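Local coordinates for glycosyl hydrolase family 2, TIM barrel domain protein (Faecalibacterium prausnitzii A2-165, PDB 6ED2) that acts as a beta-glucuronidase of glycosyl hydrolase family 2, probably cleaving glucuronic acid from glucuronide conjugates in the human gut, at residues Phe124-Glu129 with Ile147-Gln152; Pro530-Glu535 with Gly576-Asn581. All blocks are in the same frame, centred on the assembly; numbering follows the deposited sequence.

Contact 1: residues Phe124-Glu129 with Ile147-Gln152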
ATOM      1  N   PHE A 124      38.733   0.840  25.902  1.00 30.17           N
ATOM      2  CA  PHE A 124      39.877   0.083  26.381  1.00 33.84           C
ATOM      3  C   PHE A 124      40.708  -0.372  25.190  1.00 36.24           C
ATOM      4  O   PHE A 124      40.164  -0.795  24.164  1.00 33.10           O
ATOM      5  CB  PHE A 124      39.436  -1.137  27.195  1.00 30.68           C
ATOM      6  CG  PHE A 124      38.521  -0.805  28.337  1.00 33.81           C
ATOM      7  CD1 PHE A 124      39.010  -0.721  29.629  1.00 36.09           C
ATOM      8  CD2 PHE A 124      37.162  -0.579  28.122  1.00 34.33           C
ATOM      9  CE1 PHE A 124      38.165  -0.413  30.688  1.00 38.85           C
ATOM     10  CE2 PHE A 124      36.317  -0.262  29.179  1.00 30.28           C
ATOM     11  CZ  PHE A 124      36.825  -0.180  30.459  1.00 33.49           C
ATOM     12  N   VAL A 125      42.025  -0.269  25.324  1.00 30.27           N
ATOM     13  CA  VAL A 125      42.956  -0.848  24.370  1.00 31.30           C
ATOM     14  C   VAL A 125      43.850  -1.822  25.134  1.00 36.70           C
ATOM     15  O   VAL A 125      44.459  -1.455  26.147  1.00 35.42           O
ATOM     16  CB  VAL A 125      43.760   0.231  23.637  1.00 28.16           C
ATOM     17  CG1 VAL A 125      44.948  -0.375  22.900  1.00 29.66           C
ATOM     18  CG2 VAL A 125      42.847   0.946  22.660  1.00 27.71           C
ATOM     19  N   ASN A 126      43.887  -3.074  24.677  1.00 31.45           N
ATOM     20  CA  ASN A 126      44.602  -4.144  25.377  1.00 33.67           C
ATOM     21  C   ASN A 126      44.238  -4.172  26.854  1.00 37.22           C
ATOM     22  O   ASN A 126      45.098  -4.305  27.723  1.00 39.63           O
ATOM     23  CB  ASN A 126      46.114  -4.007  25.196  1.00 33.57           C
ATOM     24  CG  ASN A 126      46.518  -4.017  23.735  1.00 38.02           C
ATOM     25  OD1 ASN A 126      45.926  -4.746  22.924  1.00 33.94           O
ATOM     26  ND2 ASN A 126      47.497  -3.184  23.377  1.00 31.81           N
ATOM     27  N   GLY A 127      42.952  -4.019  27.145  1.00 35.29           N
ATOM     28  CA  GLY A 127      42.475  -4.122  28.502  1.00 31.08           C
ATOM     29  C   GLY A 127      42.627  -2.883  29.365  1.00 37.10           C
ATOM     30  O   GLY A 127      42.137  -2.893  30.497  1.00 37.56           O
ATOM     31  N   VAL A 128      43.271  -1.812  28.896  1.00 33.43           N
ATOM     32  CA  VAL A 128      43.468  -0.629  29.725  1.00 33.72           C
ATOM     33  C   VAL A 128      42.593   0.514  29.211  1.00 37.88           C
ATOM     34  O   VAL A 128      42.558   0.798  28.003  1.00 33.56           O
ATOM     35  CB  VAL A 128      44.958  -0.229  29.831  1.00 39.64           C
ATOM     36  CG1 VAL A 128      45.887  -1.358  29.389  1.00 37.18           C
ATOM     37  CG2 VAL A 128      45.271   1.056  29.112  1.00 39.16           C
ATOM     38  N   GLU A 129      41.878   1.160  30.145  1.00 36.51           N
ATOM     39  CA  GLU A 129      40.959   2.249  29.824  1.00 34.04           C
ATOM     40  C   GLU A 129      41.728   3.483  29.382  1.00 31.81           C
ATOM     41  O   GLU A 129      42.653   3.921  30.068  1.00 36.18           O
ATOM     42  CB  GLU A 129      40.084   2.573  31.038  1.00 35.88           C
ATOM     43  CG  GLU A 129      38.864   3.452  30.727  1.00 35.02           C
ATOM     44  CD  GLU A 129      37.769   3.358  31.794  1.00 37.55           C
ATOM     45  OE1 GLU A 129      37.917   2.567  32.752  1.00 36.30           O
ATOM     46  OE2 GLU A 129      36.749   4.069  31.666  1.00 39.14           O
ATOM     47  N   ILE A 147      50.253   2.569  24.916  1.00 32.89           N
ATOM     48  CA  ILE A 147      49.513   1.374  25.277  1.00 34.65           C
ATOM     49  C   ILE A 147      49.603   0.284  24.209  1.00 32.53           C
ATOM     50  O   ILE A 147      49.480  -0.902  24.538  1.00 34.56           O
ATOM     51  CB  ILE A 147      48.038   1.735  25.568  1.00 36.49           C
ATOM     52  CG1 ILE A 147      47.965   2.888  26.570  1.00 39.83           C
ATOM     53  CG2 ILE A 147      47.289   0.544  26.103  1.00 37.66           C
ATOM     54  CD1 ILE A 147      48.555   2.538  27.927  1.00 42.29           C
ATOM     55  N   VAL A 148      49.806   0.643  22.951  1.00 29.68           N
ATOM     56  CA  VAL A 148      49.779  -0.329  21.864  1.00 37.07           C
ATOM     57  C   VAL A 148      51.092  -1.098  21.813  1.00 37.85           C
ATOM     58  O   VAL A 148      52.150  -0.609  22.230  1.00 37.55           O
ATOM     59  CB  VAL A 148      49.502   0.368  20.518  1.00 33.41           C
ATOM     60  CG1 VAL A 148      48.064   0.869  20.467  1.00 28.47           C
ATOM     61  CG2 VAL A 148      50.495   1.503  20.300  1.00 28.57           C
ATOM     62  N   ARG A 149      51.022  -2.320  21.291  1.00 37.36           N
ATOM     63  CA  ARG A 149      52.212  -3.061  20.898  1.00 34.10           C
ATOM     64  C   ARG A 149      52.469  -2.797  19.421  1.00 34.56           C
ATOM     65  O   ARG A 149      51.550  -2.901  18.599  1.00 34.29           O
ATOM     66  CB  ARG A 149      52.042  -4.560  21.151  1.00 39.24           C
ATOM     67  CG  ARG A 149      51.465  -4.930  22.504  1.00 41.76           C
ATOM     68  CD  ARG A 149      50.453  -6.059  22.340  1.00 50.14           C
ATOM     69  NE  ARG A 149      49.783  -6.418  23.592  1.00 56.36           N
ATOM     70  CZ  ARG A 149      48.602  -7.034  23.652  1.00 61.43           C
ATOM     71  NH1 ARG A 149      48.059  -7.331  24.837  1.00 53.35           N
ATOM     72  NH2 ARG A 149      47.957  -7.347  22.522  1.00 50.20           N
ATOM     73  N   TYR A 150      53.711  -2.458  19.090  1.00 30.91           N
ATOM     74  CA  TYR A 150      54.083  -2.054  17.740  1.00 35.66           C
ATOM     75  C   TYR A 150      54.405  -3.266  16.859  1.00 40.41           C
ATOM     76  O   TYR A 150      54.968  -4.259  17.324  1.00 36.65           O
ATOM     77  CB  TYR A 150      55.262  -1.078  17.797  1.00 28.92           C
ATOM     78  CG  TYR A 150      54.829   0.269  18.342  1.00 38.51           C
ATOM     79  CD1 TYR A 150      54.506   1.328  17.484  1.00 37.15           C
ATOM     80  CD2 TYR A 150      54.690   0.472  19.711  1.00 30.41           C
ATOM     81  CE1 TYR A 150      54.079   2.551  17.982  1.00 33.17           C
ATOM     82  CE2 TYR A 150      54.267   1.693  20.217  1.00 32.83           C
ATOM     83  CZ  TYR A 150      53.969   2.725  19.350  1.00 34.46           C
ATOM     84  OH  TYR A 150      53.548   3.920  19.866  1.00 34.61           O
ATOM     85  N   ASN A 151      54.016  -3.175  15.586  1.00 39.68           N
ATOM     86  CA  ASN A 151      54.040  -4.292  14.636  1.00 42.82           C
ATOM     87  C   ASN A 151      53.302  -5.516  15.177  1.00 43.69           C
ATOM     88  O   ASN A 151      53.682  -6.662  14.924  1.00 43.47           O
ATOM     89  CB  ASN A 151      55.464  -4.658  14.211  1.00 44.47           C
ATOM     90  CG  ASN A 151      55.541  -5.019  12.728  1.00 47.01           C
ATOM     91  OD1 ASN A 151      55.199  -4.202  11.851  1.00 38.24           O
ATOM     92  ND2 ASN A 151      55.971  -6.254  12.435  1.00 45.65           N
ATOM     93  N   GLN A 152      52.218  -5.276  15.910  1.00 40.37           N
ATOM     94  CA  GLN A 152      51.363  -6.349  16.391  1.00 37.67           C
ATOM     95  C   GLN A 152      49.916  -5.908  16.296  1.00 36.04           C
ATOM     96  O   GLN A 152      49.610  -4.741  16.023  1.00 35.30           O
ATOM     97  CB  GLN A 152      51.699  -6.749  17.832  1.00 37.08           C
ATOM     98  CG  GLN A 152      53.143  -7.129  18.014  1.00 41.76           C
ATOM     99  CD  GLN A 152      53.488  -7.398  19.445  1.00 42.53           C
ATOM    100  OE1 GLN A 152      52.806  -8.167  20.124  1.00 50.32           O
ATOM    101  NE2 GLN A 152      54.551  -6.759  19.925  1.00 47.00           N
TER

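Contact 2: residues Pro530-Glu535 with Gly576-Asn581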
ATOM      1  N   PRO A 530      14.085  38.339  12.103  1.00 33.56           N
ATOM      2  CA  PRO A 530      13.451  37.311  11.259  1.00 25.72           C
ATOM      3  C   PRO A 530      12.806  36.223  12.104  1.00 23.78           C
ATOM      4  O   PRO A 530      13.248  35.908  13.214  1.00 24.02           O
ATOM      5  CB  PRO A 530      14.614  36.743  10.430  1.00 24.75           C
ATOM      6  CG  PRO A 530      15.768  37.667  10.632  1.00 30.36           C
ATOM      7  CD  PRO A 530      15.545  38.387  11.932  1.00 31.30           C
ATOM      8  N   LEU A 531      11.723  35.674  11.579  1.00 23.97           N
ATOM      9  CA  LEU A 531      11.126  34.461  12.107  1.00 26.94           C
ATOM     10  C   LEU A 531      11.138  33.415  11.001  1.00 26.40           C
ATOM     11  O   LEU A 531      10.906  33.736   9.830  1.00 27.31           O
ATOM     12  CB  LEU A 531       9.696  34.719  12.607  1.00 26.86           C
ATOM     13  CG  LEU A 531       8.966  33.591  13.348  1.00 29.36           C
ATOM     14  CD1 LEU A 531       8.044  34.168  14.469  1.00 20.52           C
ATOM     15  CD2 LEU A 531       8.169  32.739  12.359  1.00 23.41           C
ATOM     16  N   ILE A 532      11.447  32.172  11.365  1.00 23.71           N
ATOM     17  CA  ILE A 532      11.336  31.055  10.445  1.00 25.24           C
ATOM     18  C   ILE A 532      10.524  29.964  11.113  1.00 27.71           C
ATOM     19  O   ILE A 532      10.382  29.913  12.342  1.00 24.72           O
ATOM     20  CB  ILE A 532      12.696  30.485  10.003  1.00 25.05           C
ATOM     21  CG1 ILE A 532      13.350  29.696  11.134  1.00 23.83           C
ATOM     22  CG2 ILE A 532      13.603  31.574   9.505  1.00 24.92           C
ATOM     23  CD1 ILE A 532      14.594  28.962  10.658  1.00 24.47           C
ATOM     24  N   PHE A 533       9.988  29.081  10.281  1.00 23.75           N
ATOM     25  CA  PHE A 533       9.340  27.878  10.769  1.00 24.47           C
ATOM     26  C   PHE A 533      10.298  26.708  10.614  1.00 26.66           C
ATOM     27  O   PHE A 533      10.862  26.487   9.537  1.00 26.83           O
ATOM     28  CB  PHE A 533       8.015  27.647  10.045  1.00 26.64           C
ATOM     29  CG  PHE A 533       6.958  28.641  10.451  1.00 25.48           C
ATOM     30  CD1 PHE A 533       6.091  28.357  11.491  1.00 26.91           C
ATOM     31  CD2 PHE A 533       6.880  29.885   9.832  1.00 26.63           C
ATOM     32  CE1 PHE A 533       5.145  29.293  11.893  1.00 27.07           C
ATOM     33  CE2 PHE A 533       5.924  30.820  10.212  1.00 21.64           C
ATOM     34  CZ  PHE A 533       5.067  30.529  11.245  1.00 24.98           C
ATOM     35  N   THR A 534      10.528  26.004  11.706  1.00 26.89           N
ATOM     36  CA  THR A 534      11.414  24.860  11.688  1.00 31.68           C
ATOM     37  C   THR A 534      10.669  23.535  11.749  1.00 31.55           C
ATOM     38  O   THR A 534      11.290  22.490  11.530  1.00 30.70           O
ATOM     39  CB  THR A 534      12.417  24.950  12.851  1.00 30.49           C
ATOM     40  OG1 THR A 534      11.740  25.430  14.020  1.00 26.81           O
ATOM     41  CG2 THR A 534      13.552  25.900  12.491  1.00 24.30           C
ATOM     42  N   GLU A 535       9.371  23.543  12.056  1.00 29.82           N
ATOM     43  CA  GLU A 535       8.546  22.349  11.901  1.00 28.02           C
ATOM     44  C   GLU A 535       7.127  22.756  11.554  1.00 30.85           C
ATOM     45  O   GLU A 535       6.630  23.793  12.009  1.00 28.43           O
ATOM     46  CB  GLU A 535       8.505  21.470  13.159  1.00 29.32           C
ATOM     47  CG  GLU A 535       9.840  20.876  13.503  1.00 30.72           C
ATOM     48  CD  GLU A 535       9.762  19.848  14.574  1.00 33.58           C
ATOM     49  OE1 GLU A 535       8.650  19.308  14.796  1.00 33.55           O
ATOM     50  OE2 GLU A 535      10.825  19.574  15.179  1.00 36.26           O
ATOM     51  N   GLY A 576      11.783  32.141   6.437  1.00 26.68           N
ATOM     52  CA  GLY A 576      12.220  30.798   6.143  1.00 27.93           C
ATOM     53  C   GLY A 576      11.171  29.768   6.487  1.00 28.16           C
ATOM     54  O   GLY A 576      10.410  29.951   7.445  1.00 27.54           O
ATOM     55  N   GLU A 577      11.119  28.683   5.708  1.00 27.20           N
ATOM     56  CA  GLU A 577      10.219  27.562   5.969  1.00 27.56           C
ATOM     57  C   GLU A 577      11.024  26.277   5.868  1.00 25.67           C
ATOM     58  O   GLU A 577      11.542  25.941   4.798  1.00 29.77           O
ATOM     59  CB  GLU A 577       9.036  27.549   4.992  1.00 24.98           C
ATOM     60  CG  GLU A 577       9.441  27.686   3.527  1.00 24.54           C
ATOM     61  CD  GLU A 577       8.268  28.045   2.629  1.00 31.53           C
ATOM     62  OE1 GLU A 577       7.768  29.199   2.707  1.00 31.44           O
ATOM     63  OE2 GLU A 577       7.843  27.167   1.846  1.00 33.45           O
ATOM     64  N   LEU A 578      11.152  25.574   6.976  1.00 23.63           N
ATOM     65  CA  LEU A 578      11.787  24.269   6.990  1.00 26.11           C
ATOM     66  C   LEU A 578      10.711  23.322   7.480  1.00 27.79           C
ATOM     67  O   LEU A 578      10.253  23.435   8.625  1.00 24.52           O
ATOM     68  CB  LEU A 578      13.032  24.235   7.878  1.00 22.31           C
ATOM     69  CG  LEU A 578      14.097  25.298   7.608  1.00 26.34           C
ATOM     70  CD1 LEU A 578      15.281  25.069   8.531  1.00 26.36           C
ATOM     71  CD2 LEU A 578      14.560  25.336   6.171  1.00 22.67           C
ATOM     72  N   VAL A 579      10.271  22.426   6.597  1.00 23.87           N
ATOM     73  CA  VAL A 579       9.109  21.594   6.880  1.00 23.50           C
ATOM     74  C   VAL A 579       9.580  20.348   7.608  1.00 24.78           C
ATOM     75  O   VAL A 579      10.726  19.911   7.458  1.00 27.31           O
ATOM     76  CB  VAL A 579       8.338  21.271   5.577  1.00 29.44           C
ATOM     77  CG1 VAL A 579       9.138  20.320   4.677  1.00 23.74           C
ATOM     78  CG2 VAL A 579       6.946  20.707   5.875  1.00 26.28           C
ATOM     79  N   TRP A 580       8.705  19.787   8.442  1.00 25.99           N
ATOM     80  CA  TRP A 580       8.950  18.502   9.087  1.00 26.18           C
ATOM     81  C   TRP A 580       8.234  17.409   8.299  1.00 25.72           C
ATOM     82  O   TRP A 580       7.012  17.454   8.165  1.00 27.11           O
ATOM     83  CB  TRP A 580       8.429  18.531  10.514  1.00 24.33           C
ATOM     84  CG  TRP A 580       8.964  17.467  11.406  1.00 25.60           C
ATOM     85  CD1 TRP A 580       8.265  16.439  11.967  1.00 25.24           C
ATOM     86  CD2 TRP A 580      10.303  17.355  11.885  1.00 22.51           C
ATOM     87  NE1 TRP A 580       9.090  15.691  12.766  1.00 26.78           N
ATOM     88  CE2 TRP A 580      10.352  16.229  12.726  1.00 24.84           C
ATOM     89  CE3 TRP A 580      11.473  18.094  11.673  1.00 24.73           C
ATOM     90  CZ2 TRP A 580      11.525  15.820  13.361  1.00 20.49           C
ATOM     91  CZ3 TRP A 580      12.634  17.685  12.292  1.00 24.22           C
ATOM     92  CH2 TRP A 580      12.651  16.558  13.133  1.00 23.46           C
ATOM     93  N   ASN A 581       8.963  16.425   7.785  1.00 29.95           N
ATOM     94  CA  ASN A 581      10.403  16.210   7.877  1.00 29.42           C
ATOM     95  C   ASN A 581      10.829  15.814   6.449  1.00 28.83           C
ATOM     96  O   ASN A 581       9.965  15.466   5.634  1.00 27.70           O
ATOM     97  CB  ASN A 581      10.685  15.094   8.890  1.00 24.65           C
ATOM     98  CG  ASN A 581      12.178  14.745   9.051  1.00 29.98           C
ATOM     99  OD1 ASN A 581      12.782  14.076   8.204  1.00 26.41           O
ATOM    100  ND2 ASN A 581      12.741  15.115  10.202  1.00 29.19           N
TER

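Contact 1: residues Phe124-Glu129 with Ile147-Gln152
Asn126 reaches across to the loop 147-152 with both branches of its amide. Its ND2 gives a hydrogen bond to Ile147 O (3.2 Å, N-H...O angle 148°); Ile147 O lies almost in the plane of the Asn126 amide, while ND2 stands well out of the Ile147 carbonyl plane. OD1 sits over one face of the Arg149 guanidinium, toward its rim, and the two flat groups are stacked with planes 19° apart. Although OD1 comes within 3.3 Å of Arg149 NH2, the angle is too poor for a hydrogen bond, so the guanidinium meets the amide by its face and not through an N-H.

Beside this polar pair is a small apolar patch. Ile147 CG2 packs on Val128 CG2 at 3.7 Å and on Val125 CG1 at 4.1 Å, and Ile147 CD1 adds a second touch on Val128 CG2 (3.8 Å). CG2, anti to the backbone N of Ile147, faces the turn, while the CG1 branch, beside that nitrogen, carries CD1 onto the same Val128 methyl. Deeper in, Val148 CG1 meets Val125 CG1.

Further out, the amide of Asn126 is held from strand 152-161: Asn154 OD1 accepts from ND2 and also from Arg149 N, tying both segments to one side chain, and Lys155 N donates to Asn126 OD1. Val148 also packs on Phe99 and Val101, and Val125 on Leu112, rooting the patch in neighbouring strands. Val125 N bonds to Val128 O (2.9 Å) and Val128 N to Val125 O (3.0 Å), closing the turn that presents Asn126. With Asn126-Gly127 at its corners this is a type I' turn, the classic two-residue beta-hairpin connection, here joining strands 120-125 and 128-134 in the beta-sandwich sugar-binding domain of family 2 glycosidases.

Contact 2: residues Pro530-Glu535 with Gly576-Asn581
Glu535 and Trp580 lie side by side toward the C-terminal ends of two neighbouring strands, the seventh and eighth of the TIM barrel, which helix 554-570 links in a right-handed parallel beta-alpha-beta crossover. From the backbone outward, Glu535 CB is 4.0 Å from Trp580 CB, and CG, set beside the backbone N (chi1 -65°), rests 3.7 Å from Trp580 CE3. The carboxylate then lies flat over one face of the indole, CD 3.7 Å from Trp580 CD2, with the planes only 10° apart; OE1 lies over CG and CD2, OE2 over the six-membered ring near CE3 and CZ3. Outside the pair, OE1 bonds to Tyr497 OH and to a glycerol probably taken up from the crystallisation liquor, and OE2 forms a salt bridge with Arg353. These bonds probably fix the carboxylate's rotation.

Nearer the start of the strands, which run parallel, Phe533 N bonds to Gly576 O (3.0 Å) and Leu578 N to Phe533 O (2.7 Å). Gly576 lets Ile532 lie close, its CG2 3.7 Å from Gly576 CA. Past Trp580 comes a non-proline cis peptide, and ND2 of Asn581 lies 3.2 Å above the indole plane, toward the ring's rim, on the face opposite Glu535.

Overall arrangement
The two contacts belong to different domains on opposite sides of the chain's centre, their own centres about 48 Å apart, and they share no strand. Contact 1 is partly buried and peripheral: a hairpin turn meets an irregular loop, mostly through side chains, and Asn151, farther along the same loop, packs on Arg38 of a second subunit. Contact 2 is wholly buried, joining two neighbouring barrel strands through backbone bonds, with a polar cluster at one end. Each stacks a flat polar group on another flat group, yet the settings differ: a solvent-exposed arginine over an amide in 124-129/147-152, and in 530-535/576-581 a buried carboxylate over an indole, where a glycerol, probably from the crystallisation liquor, has bound.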